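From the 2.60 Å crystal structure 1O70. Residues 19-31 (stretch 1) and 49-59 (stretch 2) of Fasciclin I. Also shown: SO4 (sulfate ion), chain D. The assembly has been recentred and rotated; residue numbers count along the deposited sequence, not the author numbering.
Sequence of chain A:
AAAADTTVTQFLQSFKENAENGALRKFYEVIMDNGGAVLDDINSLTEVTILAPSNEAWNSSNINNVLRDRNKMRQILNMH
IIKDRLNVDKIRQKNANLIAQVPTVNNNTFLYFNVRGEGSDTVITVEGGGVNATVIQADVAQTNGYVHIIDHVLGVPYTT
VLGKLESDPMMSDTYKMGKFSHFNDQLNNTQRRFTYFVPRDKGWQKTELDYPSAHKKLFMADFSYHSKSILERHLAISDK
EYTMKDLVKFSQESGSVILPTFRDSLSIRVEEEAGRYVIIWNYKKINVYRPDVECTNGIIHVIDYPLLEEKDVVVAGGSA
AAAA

Stretch 1 19-31: AENGALRKFYEVI
Stretch 2 (49-59) TILAPSNEAWN

A helix packs across a strand and the turn that follows it, with apolar contacts at Phe 27 and Trp 58, a water between them, and a polar Asn 55 contact beside a sulfate. Helix 21-31 (phi/psi near -60/-45) crosses extended strand 49-53 (about -105/120 at 50-52) at 100°, axes 7.5 Å apart; the nearest CA atoms are those of Ala 23 and Ser 54, 4.8 Å apart. Phe 27 (chi1 t, chi2 80°) takes Ile 50 (m, t) over one ring face, CG2 3.9 Å from the ring centroid. Ala 23 CB and Ala 52 CB meet at 4.5 Å. Ser 54 (chi1 p) caps weakly bonded helix 55-59, which runs 45° to helix 21-31: Ser 54 OG accepts from Ala 57 N at 3.0 Å. Asn 55 (m, chi2 73°) sits among Gly 22, Ala 23, Arg 25 and Lys 26, its ND2 donating a weak hydrogen bond to Gly 22 O (2.7 Å). Trp 58 (m, chi2 111°) points toward the helix; Val 30 (t) puts CG2 3.7 Å from the Trp 58 six-membered ring centroid, over the face, and Lys 26 CG lies 3.6 Å from Trp 58 CD1. One water joins Trp 58 NE1 (2.7 Å), Pro 53 O (2.6 Å) and Ala 23 O (3.1 Å). Sulfate O1 accepts from Arg 25 NH2 (3.0 Å) and, weakly, Asn 55 ND2 (3.4 Å).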

# COMPACT_ATOMS: atom_id res chain seq x y z
N ALA A 19 -12.68 0.96 -22.38
CA ALA A 19 -13.86 1.81 -22.06
C ALA A 19 -13.66 3.22 -22.60
O ALA A 19 -14.25 3.59 -23.62
CB ALA A 19 -14.07 1.86 -20.54
N GLU A 20 -12.84 4.00 -21.90
CA GLU A 20 -12.51 5.38 -22.27
C GLU A 20 -13.73 6.30 -22.30
O GLU A 20 -13.87 7.19 -21.44
CB GLU A 20 -11.81 5.41 -23.63
CG GLU A 20 -11.50 6.80 -24.16
CD GLU A 20 -10.82 6.74 -25.51
OE1 GLU A 20 -11.35 6.05 -26.40
OE2 GLU A 20 -9.77 7.39 -25.67
N ASN A 21 -14.59 6.10 -23.29
CA ASN A 21 -15.81 6.90 -23.42
C ASN A 21 -16.59 6.83 -22.12
O ASN A 21 -16.80 7.85 -21.45
CB ASN A 21 -16.68 6.39 -24.57
CG ASN A 21 -16.31 7.01 -25.90
OD1 ASN A 21 -15.87 8.16 -25.96
ND2 ASN A 21 -16.49 6.25 -26.98
N GLY A 22 -17.02 5.63 -21.75
CA GLY A 22 -17.77 5.45 -20.53
C GLY A 22 -17.01 5.81 -19.26
O GLY A 22 -17.56 6.42 -18.35
N ALA A 23 -15.73 5.44 -19.21
CA ALA A 23 -14.92 5.70 -18.02
C ALA A 23 -14.79 7.17 -17.66
O ALA A 23 -15.11 7.57 -16.55
CB ALA A 23 -13.54 5.08 -18.19
N LEU A 24 -14.28 7.97 -18.59
CA LEU A 24 -14.10 9.39 -18.31
C LEU A 24 -15.37 10.15 -17.90
O LEU A 24 -15.32 10.97 -16.99
CB LEU A 24 -13.46 10.08 -19.51
CG LEU A 24 -11.94 10.24 -19.40
CD1 LEU A 24 -11.47 11.11 -20.55
CD2 LEU A 24 -11.56 10.90 -18.06
N ARG A 25 -16.49 9.89 -18.56
CA ARG A 25 -17.70 10.60 -18.19
C ARG A 25 -18.12 10.20 -16.78
O ARG A 25 -18.62 11.02 -16.02
CB ARG A 25 -18.85 10.31 -19.16
CG ARG A 25 -19.33 8.89 -19.08
CD ARG A 25 -20.84 8.80 -19.29
NE ARG A 25 -21.26 7.41 -19.15
CZ ARG A 25 -21.50 6.81 -17.99
NH1 ARG A 25 -21.36 7.47 -16.85
NH2 ARG A 25 -21.83 5.53 -17.98
N LYS A 26 -17.90 8.93 -16.45
CA LYS A 26 -18.25 8.40 -15.13
C LYS A 26 -17.35 9.05 -14.08
O LYS A 26 -17.82 9.43 -13.00
CB LYS A 26 -18.06 6.89 -15.11
CG LYS A 26 -18.39 6.25 -13.78
CD LYS A 26 -19.87 6.41 -13.44
CE LYS A 26 -20.21 5.77 -12.11
NZ LYS A 26 -21.67 5.82 -11.84
N PHE A 27 -16.06 9.18 -14.40
CA PHE A 27 -15.12 9.79 -13.48
C PHE A 27 -15.63 11.19 -13.15
O PHE A 27 -15.68 11.58 -11.98
CB PHE A 27 -13.72 9.87 -14.11
CG PHE A 27 -12.66 10.39 -13.16
CD1 PHE A 27 -12.08 9.56 -12.21
CD2 PHE A 27 -12.23 11.71 -13.24
CE1 PHE A 27 -11.09 10.05 -11.33
CE2 PHE A 27 -11.24 12.21 -12.37
CZ PHE A 27 -10.67 11.38 -11.42
N TYR A 28 -16.04 11.94 -14.17
CA TYR A 28 -16.53 13.29 -13.94
C TYR A 28 -17.88 13.29 -13.23
O TYR A 28 -18.18 14.19 -12.44
CB TYR A 28 -16.61 14.06 -15.26
CG TYR A 28 -15.25 14.32 -15.86
CD1 TYR A 28 -15.02 14.12 -17.22
CD2 TYR A 28 -14.18 14.78 -15.07
CE1 TYR A 28 -13.78 14.36 -17.80
CE2 TYR A 28 -12.93 15.02 -15.63
CZ TYR A 28 -12.74 14.81 -17.01
OH TYR A 28 -11.52 15.07 -17.60
N GLU A 29 -18.71 12.29 -13.50
CA GLU A 29 -19.99 12.22 -12.82
C GLU A 29 -19.71 12.05 -11.33
O GLU A 29 -20.32 12.72 -10.50
CB GLU A 29 -20.81 11.06 -13.34
CG GLU A 29 -21.73 11.46 -14.47
CD GLU A 29 -22.46 10.28 -15.05
OE1 GLU A 29 -22.88 9.40 -14.27
OE2 GLU A 29 -22.61 10.23 -16.30
N VAL A 30 -18.78 11.16 -10.99
CA VAL A 30 -18.43 10.95 -9.59
C VAL A 30 -17.95 12.27 -8.98
O VAL A 30 -18.29 12.60 -7.84
CB VAL A 30 -17.34 9.87 -9.41
CG1 VAL A 30 -16.88 9.83 -7.96
CG2 VAL A 30 -17.89 8.51 -9.81
N ILE A 31 -17.17 13.04 -9.74
CA ILE A 31 -16.70 14.32 -9.21
C ILE A 31 -17.87 15.26 -8.92
O ILE A 31 -17.85 16.01 -7.94
CB ILE A 31 -15.71 15.01 -10.18
CG1 ILE A 31 -14.43 14.17 -10.31
CG2 ILE A 31 -15.34 16.38 -9.65
CD1 ILE A 31 -13.41 14.76 -11.26
N THR A 49 -2.19 13.74 -14.87
CA THR A 49 -2.50 12.44 -15.45
C THR A 49 -3.55 11.80 -14.56
O THR A 49 -3.38 11.67 -13.34
CB THR A 49 -1.26 11.53 -15.53
OG1 THR A 49 -0.32 12.12 -16.43
CG2 THR A 49 -1.63 10.15 -16.05
N ILE A 50 -4.65 11.40 -15.18
CA ILE A 50 -5.76 10.80 -14.48
C ILE A 50 -5.86 9.31 -14.71
O ILE A 50 -5.70 8.83 -15.85
CB ILE A 50 -7.08 11.45 -14.94
CG1 ILE A 50 -7.02 12.96 -14.66
CG2 ILE A 50 -8.27 10.78 -14.27
CD1 ILE A 50 -8.25 13.73 -15.12
N LEU A 51 -6.09 8.56 -13.64
CA LEU A 51 -6.26 7.11 -13.73
C LEU A 51 -7.75 6.95 -13.55
O LEU A 51 -8.25 7.00 -12.43
CB LEU A 51 -5.51 6.38 -12.61
CG LEU A 51 -3.98 6.56 -12.56
CD1 LEU A 51 -3.39 5.55 -11.57
CD2 LEU A 51 -3.35 6.34 -13.94
N ALA A 52 -8.47 6.79 -14.66
CA ALA A 52 -9.92 6.66 -14.60
C ALA A 52 -10.37 5.21 -14.54
O ALA A 52 -10.12 4.43 -15.46
CB ALA A 52 -10.55 7.35 -15.80
N PRO A 53 -11.02 4.82 -13.44
CA PRO A 53 -11.50 3.45 -13.29
C PRO A 53 -12.54 3.17 -14.36
O PRO A 53 -13.33 4.06 -14.71
CB PRO A 53 -12.14 3.44 -11.90
CG PRO A 53 -11.41 4.52 -11.17
CD PRO A 53 -11.24 5.60 -12.21
N SER A 54 -12.55 1.95 -14.89
CA SER A 54 -13.53 1.57 -15.91
C SER A 54 -14.91 1.62 -15.25
O SER A 54 -15.00 1.61 -14.03
CB SER A 54 -13.28 0.15 -16.39
OG SER A 54 -13.56 -0.76 -15.34
N ASN A 55 -15.96 1.67 -16.06
CA ASN A 55 -17.32 1.71 -15.51
C ASN A 55 -17.60 0.44 -14.74
O ASN A 55 -18.35 0.45 -13.75
CB ASN A 55 -18.33 1.86 -16.64
CG ASN A 55 -17.95 2.94 -17.61
OD1 ASN A 55 -17.02 2.77 -18.42
ND2 ASN A 55 -18.64 4.07 -17.54
N GLU A 56 -17.01 -0.66 -15.19
CA GLU A 56 -17.19 -1.94 -14.55
C GLU A 56 -16.49 -1.91 -13.19
O GLU A 56 -16.90 -2.59 -12.25
CB GLU A 56 -16.58 -3.04 -15.42
CG GLU A 56 -16.87 -4.45 -14.93
CD GLU A 56 -16.25 -5.51 -15.84
OE1 GLU A 56 -16.51 -5.47 -17.07
OE2 GLU A 56 -15.53 -6.39 -15.31
N ALA A 57 -15.45 -1.08 -13.09
CA ALA A 57 -14.70 -0.93 -11.86
C ALA A 57 -15.48 -0.09 -10.86
O ALA A 57 -15.39 -0.30 -9.65
CB ALA A 57 -13.36 -0.29 -12.14
N TRP A 58 -16.25 0.87 -11.35
CA TRP A 58 -17.02 1.71 -10.46
C TRP A 58 -18.27 1.01 -9.93
O TRP A 58 -18.90 1.49 -9.00
CB TRP A 58 -17.43 2.99 -11.17
CG TRP A 58 -16.40 4.05 -11.15
CD1 TRP A 58 -15.68 4.51 -12.22
CD2 TRP A 58 -16.01 4.84 -10.03
NE1 TRP A 58 -14.88 5.56 -11.83
CE2 TRP A 58 -15.06 5.78 -10.49
CE3 TRP A 58 -16.37 4.85 -8.67
CZ2 TRP A 58 -14.48 6.73 -9.64
CZ3 TRP A 58 -15.79 5.80 -7.83
CH2 TRP A 58 -14.85 6.72 -8.32
N ASN A 59 -18.62 -0.12 -10.52
CA ASN A 59 -19.80 -0.84 -10.10
C ASN A 59 -19.42 -2.06 -9.26
O ASN A 59 -19.88 -2.23 -8.13
CB ASN A 59 -20.62 -1.25 -11.33
CG ASN A 59 -22.08 -1.54 -11.00
OD1 ASN A 59 -22.74 -0.75 -10.32
ND2 ASN A 59 -22.59 -2.66 -11.50
S SO4 D . -22.87 4.15 -15.24
O1 SO4 D . -21.46 3.84 -15.59
O2 SO4 D . -23.78 3.37 -16.09
O3 SO4 D . -23.10 3.83 -13.82
O4 SO4 D . -23.12 5.59 -15.44
O HOH W 1 -13.64 6.57 -14.03